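PDB 6IXZ: sortase family protein from Clostridium perfringens, which probably acts as a cysteine transpeptidase of the sortase C class, whose members join pilin subunits covalently into pili. Local coordinates for residues A[57-63]-A[74-80]; A[14-19]-A[134-138]; A[33-37]-A[94-99]. All coordinates share one frame; numbering follows the deposited sequence.

Contact 1: A[57-63]-A[74-80]; sequences EGDVLGY and PIYYGTS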
loop_
_atom_site.group_PDB
_atom_site.type_symbol
_atom_site.label_atom_id
_atom_site.label_comp_id
_atom_site.label_asym_id
_atom_site.label_seq_id
_atom_site.Cartn_x
_atom_site.Cartn_y
_atom_site.Cartn_z
ATOM N N GLU A 57 -7.031 11.770 0.104
ATOM C CA GLU A 57 -7.384 11.022 -1.089
ATOM C C GLU A 57 -6.621 11.572 -2.286
ATOM O O GLU A 57 -6.701 12.765 -2.585
ATOM C CB GLU A 57 -8.880 11.149 -1.351
ATOM C CG GLU A 57 -9.668 9.890 -1.059
ATOM C CD GLU A 57 -10.735 9.651 -2.100
ATOM O OE1 GLU A 57 -10.986 10.580 -2.896
ATOM O OE2 GLU A 57 -11.263 8.521 -2.161
ATOM N N GLY A 58 -5.828 10.714 -2.925
ATOM C CA GLY A 58 -5.126 11.073 -4.150
ATOM C C GLY A 58 -3.678 11.473 -3.965
ATOM O O GLY A 58 -2.946 11.618 -4.936
ATOM N N ASP A 59 -3.242 11.641 -2.726
ATOM C CA ASP A 59 -1.840 11.990 -2.489
ATOM C C ASP A 59 -0.945 10.774 -2.755
ATOM O O ASP A 59 -1.362 9.654 -2.548
ATOM C CB ASP A 59 -1.648 12.505 -1.068
ATOM C CG ASP A 59 -2.254 13.905 -0.852
ATOM O OD1 ASP A 59 -2.206 14.396 0.296
ATOM O OD2 ASP A 59 -2.836 14.477 -1.804
ATOM N N VAL A 60 0.266 10.988 -3.249
ATOM C CA VAL A 60 1.196 9.879 -3.403
ATOM C C VAL A 60 2.179 9.850 -2.239
ATOM O O VAL A 60 2.762 10.872 -1.872
ATOM C CB VAL A 60 1.873 9.857 -4.796
ATOM C CG1 VAL A 60 1.420 11.017 -5.660
ATOM C CG2 VAL A 60 3.392 9.763 -4.728
ATOM N N LEU A 61 2.321 8.665 -1.657
ATOM C CA LEU A 61 3.068 8.430 -0.424
ATOM C C LEU A 61 4.448 7.825 -0.696
ATOM O O LEU A 61 5.274 7.693 0.207
ATOM C CB LEU A 61 2.297 7.436 0.438
ATOM C CG LEU A 61 0.821 7.737 0.678
ATOM C CD1 LEU A 61 0.188 6.608 1.478
ATOM C CD2 LEU A 61 0.685 9.066 1.400
ATOM N N GLY A 62 4.662 7.387 -1.925
ATOM C CA GLY A 62 5.913 6.766 -2.291
ATOM C C GLY A 62 5.677 5.768 -3.397
ATOM O O GLY A 62 4.718 5.916 -4.175
ATOM N N TYR A 63 6.484 4.709 -3.417
ATOM C CA TYR A 63 6.280 3.615 -4.362
ATOM C C TYR A 63 6.659 2.204 -3.850
ATOM O O TYR A 63 7.335 2.026 -2.833
ATOM C CB TYR A 63 7.031 3.908 -5.659
ATOM C CG TYR A 63 8.516 4.102 -5.466
ATOM C CD1 TYR A 63 9.419 3.080 -5.762
ATOM C CD2 TYR A 63 9.012 5.289 -4.936
ATOM C CE1 TYR A 63 10.781 3.253 -5.543
ATOM C CE2 TYR A 63 10.362 5.472 -4.722
ATOM C CZ TYR A 63 11.243 4.471 -5.056
ATOM O OH TYR A 63 12.586 4.677 -4.851
ATOM N N PRO A 74 3.816 3.870 -8.210
ATOM C CA PRO A 74 3.459 4.817 -7.138
ATOM C C PRO A 74 2.355 4.248 -6.294
ATOM O O PRO A 74 1.562 3.458 -6.791
ATOM C CB PRO A 74 2.951 6.060 -7.882
ATOM C CG PRO A 74 2.623 5.581 -9.255
ATOM C CD PRO A 74 3.567 4.436 -9.541
ATOM N N ILE A 75 2.304 4.671 -5.046
ATOM C CA ILE A 75 1.240 4.325 -4.110
ATOM C C ILE A 75 0.502 5.592 -3.689
ATOM O O ILE A 75 1.098 6.533 -3.167
ATOM C CB ILE A 75 1.784 3.608 -2.872
ATOM C CG1 ILE A 75 2.405 2.270 -3.258
ATOM C CG2 ILE A 75 0.679 3.345 -1.853
ATOM C CD1 ILE A 75 3.597 1.952 -2.395
ATOM N N TYR A 76 -0.783 5.637 -4.034
ATOM C CA TYR A 76 -1.679 6.708 -3.639
ATOM C C TYR A 76 -2.365 6.324 -2.315
ATOM O O TYR A 76 -2.518 5.149 -2.002
ATOM C CB TYR A 76 -2.751 6.927 -4.718
ATOM C CG TYR A 76 -2.197 7.360 -6.058
ATOM C CD1 TYR A 76 -1.753 6.423 -6.977
ATOM C CD2 TYR A 76 -2.122 8.710 -6.411
ATOM C CE1 TYR A 76 -1.286 6.805 -8.210
ATOM C CE2 TYR A 76 -1.659 9.094 -7.653
ATOM C CZ TYR A 76 -1.210 8.140 -8.531
ATOM O OH TYR A 76 -0.693 8.502 -9.753
ATOM N N TYR A 77 -2.831 7.316 -1.569
ATOM C CA TYR A 77 -3.831 7.048 -0.555
ATOM C C TYR A 77 -5.209 7.037 -1.209
ATOM O O TYR A 77 -5.528 7.923 -2.014
ATOM C CB TYR A 77 -3.815 8.082 0.578
ATOM C CG TYR A 77 -4.700 7.633 1.719
ATOM C CD1 TYR A 77 -6.022 8.094 1.835
ATOM C CD2 TYR A 77 -4.307 6.588 2.533
ATOM C CE1 TYR A 77 -6.859 7.618 2.828
ATOM C CE2 TYR A 77 -5.132 6.108 3.535
ATOM C CZ TYR A 77 -6.411 6.621 3.663
ATOM O OH TYR A 77 -7.231 6.101 4.625
ATOM N N GLY A 78 -6.007 6.039 -0.839
ATOM C CA GLY A 78 -7.426 6.025 -1.165
ATOM C C GLY A 78 -7.682 5.035 -2.281
ATOM O O GLY A 78 -6.751 4.576 -2.920
ATOM N N THR A 79 -8.927 4.607 -2.450
ATOM C CA THR A 79 -9.249 3.637 -3.503
ATOM C C THR A 79 -10.577 3.952 -4.187
ATOM O O THR A 79 -11.248 3.053 -4.631
ATOM C CB THR A 79 -9.399 2.197 -2.959
ATOM O OG1 THR A 79 -10.443 2.146 -1.957
ATOM C CG2 THR A 79 -8.053 1.646 -2.419
ATOM N N SER A 80 -10.957 5.214 -4.282
ATOM C CA SER A 80 -12.118 5.527 -5.093
ATOM C C SER A 80 -11.746 5.365 -6.571
ATOM O O SER A 80 -10.566 5.303 -6.933
ATOM C CB SER A 80 -12.611 6.939 -4.786
ATOM O OG SER A 80 -11.554 7.859 -4.910
#

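Contact 2: A[14-19]-A[134-138]; sequences YTEKIN and HILKK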
loop_
_atom_site.group_PDB
_atom_site.type_symbol
_atom_site.label_atom_id
_atom_site.label_comp_id
_atom_site.label_asym_id
_atom_site.label_seq_id
_atom_site.Cartn_x
_atom_site.Cartn_y
_atom_site.Cartn_z
ATOM N N TYR A 14 7.484 12.571 -7.079
ATOM C CA TYR A 14 7.419 12.249 -5.662
ATOM C C TYR A 14 8.812 12.287 -5.045
ATOM O O TYR A 14 9.004 12.843 -3.970
ATOM C CB TYR A 14 6.825 10.858 -5.433
ATOM C CG TYR A 14 7.179 10.305 -4.071
ATOM C CD1 TYR A 14 6.440 10.663 -2.953
ATOM C CD2 TYR A 14 8.298 9.500 -3.891
ATOM C CE1 TYR A 14 6.802 10.241 -1.686
ATOM C CE2 TYR A 14 8.670 9.072 -2.634
ATOM C CZ TYR A 14 7.925 9.462 -1.528
ATOM O OH TYR A 14 8.268 8.995 -0.282
ATOM N N THR A 15 9.782 11.693 -5.728
ATOM C CA THR A 15 11.145 11.643 -5.209
ATOM C C THR A 15 11.742 13.056 -5.097
ATOM O O THR A 15 12.149 13.493 -4.023
ATOM C CB THR A 15 12.031 10.768 -6.100
ATOM O OG1 THR A 15 11.483 9.444 -6.171
ATOM C CG2 THR A 15 13.450 10.697 -5.544
ATOM N N GLU A 16 11.713 13.818 -6.177
ATOM C CA GLU A 16 12.211 15.181 -6.086
ATOM C C GLU A 16 11.599 15.871 -4.877
ATOM O O GLU A 16 12.293 16.572 -4.151
ATOM C CB GLU A 16 11.902 15.993 -7.346
ATOM C CG GLU A 16 12.739 17.265 -7.445
ATOM C CD GLU A 16 11.991 18.431 -8.069
ATOM O OE1 GLU A 16 12.213 19.582 -7.628
ATOM O OE2 GLU A 16 11.202 18.205 -9.013
ATOM N N LYS A 17 10.288 15.712 -4.709
ATOM C CA LYS A 17 9.509 16.550 -3.805
ATOM C C LYS A 17 9.741 16.164 -2.344
ATOM O O LYS A 17 9.867 17.032 -1.475
ATOM C CB LYS A 17 8.022 16.450 -4.134
ATOM C CG LYS A 17 7.115 16.852 -2.983
ATOM C CD LYS A 17 5.641 16.797 -3.360
ATOM C CE LYS A 17 4.756 16.826 -2.117
ATOM N NZ LYS A 17 3.326 17.117 -2.426
ATOM N N ILE A 18 9.810 14.865 -2.074
ATOM C CA ILE A 18 10.106 14.392 -0.712
ATOM C C ILE A 18 11.561 14.708 -0.377
ATOM O O ILE A 18 11.868 15.108 0.740
ATOM C CB ILE A 18 9.836 12.872 -0.525
ATOM C CG1 ILE A 18 9.618 12.539 0.953
ATOM C CG2 ILE A 18 10.987 12.030 -1.059
ATOM C CD1 ILE A 18 8.202 12.765 1.410
ATOM N N ASN A 19 12.441 14.615 -1.371
ATOM C CA ASN A 19 13.855 14.912 -1.145
ATOM C C ASN A 19 14.125 16.353 -0.680
ATOM O O ASN A 19 15.201 16.637 -0.154
ATOM C CB ASN A 19 14.677 14.594 -2.396
ATOM C CG ASN A 19 15.131 13.145 -2.443
ATOM O OD1 ASN A 19 14.753 12.338 -1.593
ATOM N ND2 ASN A 19 15.957 12.813 -3.426
ATOM N N HIS A 134 8.913 2.156 -0.487
ATOM C CA HIS A 134 9.663 3.395 -0.319
ATOM C C HIS A 134 8.715 4.535 -0.027
ATOM O O HIS A 134 8.094 5.057 -0.946
ATOM C CB HIS A 134 10.430 3.667 -1.614
ATOM C CG HIS A 134 11.501 2.663 -1.873
ATOM N ND1 HIS A 134 12.612 2.569 -1.069
ATOM C CD2 HIS A 134 11.544 1.594 -2.696
ATOM C CE1 HIS A 134 13.365 1.570 -1.482
ATOM N NE2 HIS A 134 12.734 0.954 -2.460
ATOM N N ILE A 135 8.503 4.840 1.257
ATOM C CA ILE A 135 7.340 5.614 1.683
ATOM C C ILE A 135 7.814 6.679 2.673
ATOM O O ILE A 135 8.409 6.349 3.695
ATOM C CB ILE A 135 6.313 4.716 2.388
ATOM C CG1 ILE A 135 5.848 3.591 1.444
ATOM C CG2 ILE A 135 5.162 5.542 2.942
ATOM C CD1 ILE A 135 4.716 3.957 0.519
ATOM N N LEU A 136 7.679 7.948 2.300
ATOM C CA LEU A 136 8.152 9.059 3.131
ATOM C C LEU A 136 9.557 8.789 3.687
ATOM O O LEU A 136 9.797 8.915 4.893
ATOM C CB LEU A 136 7.156 9.339 4.268
ATOM C CG LEU A 136 5.850 10.056 3.903
ATOM C CD1 LEU A 136 5.523 9.960 2.424
ATOM C CD2 LEU A 136 4.691 9.540 4.727
ATOM N N LYS A 137 10.469 8.404 2.803
ATOM C CA LYS A 137 11.894 8.246 3.142
ATOM C C LYS A 137 12.219 6.959 3.895
ATOM O O LYS A 137 13.385 6.649 4.125
ATOM C CB LYS A 137 12.400 9.442 3.949
ATOM C CG LYS A 137 12.225 10.767 3.241
ATOM C CD LYS A 137 13.254 10.924 2.141
ATOM C CE LYS A 137 14.546 11.518 2.675
ATOM N NZ LYS A 137 15.534 11.715 1.576
ATOM N N LYS A 138 11.193 6.185 4.231
ATOM C CA LYS A 138 11.404 4.867 4.804
ATOM C C LYS A 138 11.575 3.838 3.714
ATOM O O LYS A 138 10.863 3.855 2.702
ATOM C CB LYS A 138 10.241 4.479 5.710
ATOM C CG LYS A 138 10.154 5.308 6.983
ATOM C CD LYS A 138 9.265 4.633 8.011
ATOM C CE LYS A 138 10.073 3.796 8.991
ATOM N NZ LYS A 138 10.460 4.575 10.207
#

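Contact 3: A[33-37]-A[94-99]; sequences INKYN and TSLPVG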
loop_
_atom_site.group_PDB
_atom_site.type_symbol
_atom_site.label_atom_id
_atom_site.label_comp_id
_atom_site.label_asym_id
_atom_site.label_seq_id
_atom_site.Cartn_x
_atom_site.Cartn_y
_atom_site.Cartn_z
ATOM N N ILE A 33 1.330 9.892 11.416
ATOM C CA ILE A 33 0.898 8.635 10.826
ATOM C C ILE A 33 1.004 7.489 11.832
ATOM O O ILE A 33 0.132 6.602 11.903
ATOM C CB ILE A 33 1.732 8.292 9.590
ATOM C CG1 ILE A 33 1.475 9.324 8.485
ATOM C CG2 ILE A 33 1.410 6.883 9.111
ATOM C CD1 ILE A 33 2.484 9.272 7.364
ATOM N N ASN A 34 2.097 7.487 12.595
ATOM C CA ASN A 34 2.297 6.448 13.579
ATOM C C ASN A 34 1.173 6.489 14.618
ATOM O O ASN A 34 0.589 5.454 14.920
ATOM C CB ASN A 34 3.695 6.560 14.222
ATOM C CG ASN A 34 4.752 5.829 13.426
ATOM O OD1 ASN A 34 4.429 4.965 12.616
ATOM N ND2 ASN A 34 6.024 6.167 13.650
ATOM N N LYS A 35 0.755 7.700 15.008
ATOM C CA LYS A 35 -0.358 7.900 15.961
ATOM C C LYS A 35 -1.671 7.398 15.396
ATOM O O LYS A 35 -2.458 6.745 16.082
ATOM C CB LYS A 35 -0.541 9.384 16.269
ATOM C CG LYS A 35 -0.198 9.774 17.687
ATOM C CD LYS A 35 -1.008 10.983 18.138
ATOM C CE LYS A 35 -1.027 11.093 19.656
ATOM N NZ LYS A 35 -1.180 12.498 20.129
ATOM N N TYR A 36 -1.931 7.767 14.152
ATOM C CA TYR A 36 -3.118 7.311 13.444
ATOM C C TYR A 36 -3.241 5.789 13.424
ATOM O O TYR A 36 -4.213 5.234 13.936
ATOM C CB TYR A 36 -3.094 7.847 12.011
ATOM C CG TYR A 36 -4.176 7.248 11.160
ATOM C CD1 TYR A 36 -5.506 7.581 11.375
ATOM C CD2 TYR A 36 -3.895 6.195 10.288
ATOM C CE1 TYR A 36 -6.511 6.995 10.626
ATOM C CE2 TYR A 36 -4.893 5.602 9.533
ATOM C CZ TYR A 36 -6.197 6.006 9.702
ATOM O OH TYR A 36 -7.179 5.408 8.951
ATOM N N ASN A 37 -2.181 5.115 12.983
ATOM C CA ASN A 37 -2.147 3.634 12.933
ATOM C C ASN A 37 -2.414 2.983 14.300
ATOM O O ASN A 37 -3.006 1.909 14.383
ATOM C CB ASN A 37 -0.777 3.143 12.397
ATOM C CG ASN A 37 -0.645 3.271 10.882
ATOM O OD1 ASN A 37 -1.616 3.545 10.173
ATOM N ND2 ASN A 37 0.548 3.022 10.377
ATOM N N THR A 94 -7.360 0.926 6.500
ATOM C CA THR A 94 -6.197 0.058 6.765
ATOM C C THR A 94 -5.021 0.927 7.128
ATOM O O THR A 94 -5.052 2.121 6.908
ATOM C CB THR A 94 -5.852 -0.914 5.593
ATOM O OG1 THR A 94 -5.213 -0.199 4.518
ATOM C CG2 THR A 94 -7.119 -1.598 5.082
ATOM N N SER A 95 -4.001 0.334 7.751
ATOM C CA SER A 95 -2.809 1.063 8.163
ATOM C C SER A 95 -2.157 1.791 6.994
ATOM O O SER A 95 -2.201 1.303 5.879
ATOM C CB SER A 95 -1.807 0.076 8.784
ATOM O OG SER A 95 -2.414 -0.589 9.882
ATOM N N LEU A 96 -1.653 3.003 7.214
ATOM C CA LEU A 96 -0.754 3.605 6.251
ATOM C C LEU A 96 0.593 2.866 6.328
ATOM O O LEU A 96 1.025 2.444 7.403
ATOM C CB LEU A 96 -0.561 5.084 6.519
ATOM C CG LEU A 96 -1.764 6.003 6.263
ATOM C CD1 LEU A 96 -1.530 7.394 6.817
ATOM C CD2 LEU A 96 -2.075 6.047 4.778
ATOM N N PRO A 97 1.227 2.676 5.169
ATOM C CA PRO A 97 2.266 1.686 5.002
ATOM C C PRO A 97 3.602 2.231 5.441
ATOM O O PRO A 97 4.506 2.372 4.629
ATOM C CB PRO A 97 2.257 1.435 3.500
ATOM C CG PRO A 97 1.910 2.765 2.944
ATOM C CD PRO A 97 0.842 3.283 3.879
ATOM N N VAL A 98 3.708 2.584 6.713
ATOM C CA VAL A 98 4.978 3.001 7.248
ATOM C C VAL A 98 5.579 1.935 8.189
ATOM O O VAL A 98 6.542 2.230 8.910
ATOM C CB VAL A 98 4.888 4.354 7.992
ATOM C CG1 VAL A 98 4.623 5.498 7.018
ATOM C CG2 VAL A 98 3.852 4.320 9.096
ATOM N N GLY A 99 4.936 0.769 8.307
ATOM C CA GLY A 99 5.453 -0.252 9.214
ATOM C C GLY A 99 5.126 -0.057 10.689
ATOM O O GLY A 99 4.604 0.964 11.109
HETATM O O HOH W 1 -2.317 0.172 12.344
#

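Contact 1: A[57-63]-A[74-80]
Two first torsions bring Tyr76 and Ile75 against the neighbouring strand. With its CG anti to the carbonyl carbon (chi1 -62°), Tyr76 lies alongside the chain at 58-60. Its CD2 meets Gly58 O at the ring edge, 3.4 Å away, while its CE2 passes obliquely beside Val60 CG1. Ile75 has nearly the same setting (chi1 -64°), but its CG1 branch reaches across to the other strand, so that CD1 rests 3.4 Å from Tyr63 C.

The strands of this beta hairpin, 60-63 and 74-77, run antiparallel at 154°. Val60 faces Tyr76 and Tyr63 faces Pro74, both as non-hydrogen-bonded pairs. Between them two residues, Leu61 and Gly62, stand against Ile75 alone, a beta bulge. Ile75 is held at both its backbone N and its backbone O: the O receives Leu61 N at 2.9 Å, and the N donates to Gly62 O. Tyr77 repeats the pattern further along, its N bonding to Asp59 O at 2.9 Å and its O accepting from Gly58 N at 3.0 Å. On the other side of the hairpin from Tyr76 and Val60, Leu61 CD1 touches Tyr77 CB, next to Val90 of the adjoining strand.

Past the strand ends, Glu57 OE2 approaches Ser80 OG to 2.8 Å, although Asp82 offers that hydroxyl a second acceptor. Gly58, Gly62 and Gly78 adopt backbone angles with positive phi that suit a residue without a side chain. The bonds that pair the strands thus use main-chain atoms, and the side chains of Val60, Pro74 and Tyr76 are left to pack the hairpin against helix 5-18.

Contact 2: A[14-19]-A[134-138]
Lys137, Ile18 and Tyr14 carry most of this contact, in which the last turns of a helix lean on a two-residue hairpin bend. Lys137 belongs to the type I' turn from Ile135 to Lys138, and its chain folds at chi2 (-75°) and again at chi3 (-87°). These bends lay its methylenes beside the helix, CG 3.9 Å from Ile18 CG1, the two side chains running antiparallel. The ammonium group is carried on to Asn19, where NZ makes a weak hydrogen bond with OD1 at 3.3 Å. Ile18 also points CD1 at Leu136 CD1, 4.0 Å away, and here one side chain lies across the other. One turn earlier, Tyr14 directs its hydroxyl to the turn: OH lies 2.8 Å from Leu136 N, which sits near the ring plane, but the strongly bent bond is weak. Leu136 N also probably donates to Leu61 O in the sheet, so the weak bond to the phenol is secondary to that one. The helix 5-18 thus rests on the bend joining strands 130-135 and 138-150, while Leu136 packs against Leu29, Ile30 and Ile33 of helix 23-41.

Contact 3: A[33-37]-A[94-99]
In the sortase beta-barrel, the loop between strands 88-90 and 103-109 is covered here by the N-terminal helix 23-41, with Asn37 of the helix clasping Leu96 of the loop. The arrangement shows how one amide can stand in for a strand partner. The first torsion of Asn37 (chi1 -78°) carries the flat amide to the loop, and the second (chi2 -10°) sets its plane so that both ends meet the same residue. OD1 accepts from Leu96 N at 3.0 Å, while ND2 donates to Leu96 O at 3.1 Å, in the carbonyl plane and on a lone pair. Two bonds therefore fix the rotation of the amide. Leu96 O takes a second donor, Val98 N, which closes the inverse gamma turn centred on Pro97.

That tight turn brings Leu96 and Val98 together under the helix. Ile33 CG2 fits between them, 3.7 Å from Leu96 CB and 3.5 Å from Val98 CG2, its side chain set roughly perpendicular to that of Leu96. Further along the helix, Tyr36 CD2 comes obliquely to Leu96 CD1, its ring also packed on Leu49 and Pro50. Ser95 is tied to strand 103-109 through the bond of its OG with His104 N. A single water completes the join, donating to Asn37 O at 2.8 Å and accepting from Ser95 OG at 2.6 Å.

Overall arrangement
From the N terminus the chain first forms helix 5-18, whose end waits for a hairpin bend more than a hundred residues later: contact 2 closes the longest loop. Inside that loop, helix 23-41 meets residues 94-99 in contact 3, and inside this second loop the hairpin of contact 1 closes over only ten residues. The three are thus nested, none crossing another. They also touch. Strand 60-66 pairs with strand 130-135, linking contacts 1 and 2; Leu96 packs on Leu61 and Tyr77, linking 1 and 3; Leu136 meets Ile33, linking 2 and 3. Contacts 2 and 3 tie the two N-terminal helices to the sheet's turns and loops, and contact 1 pairs two of its strands.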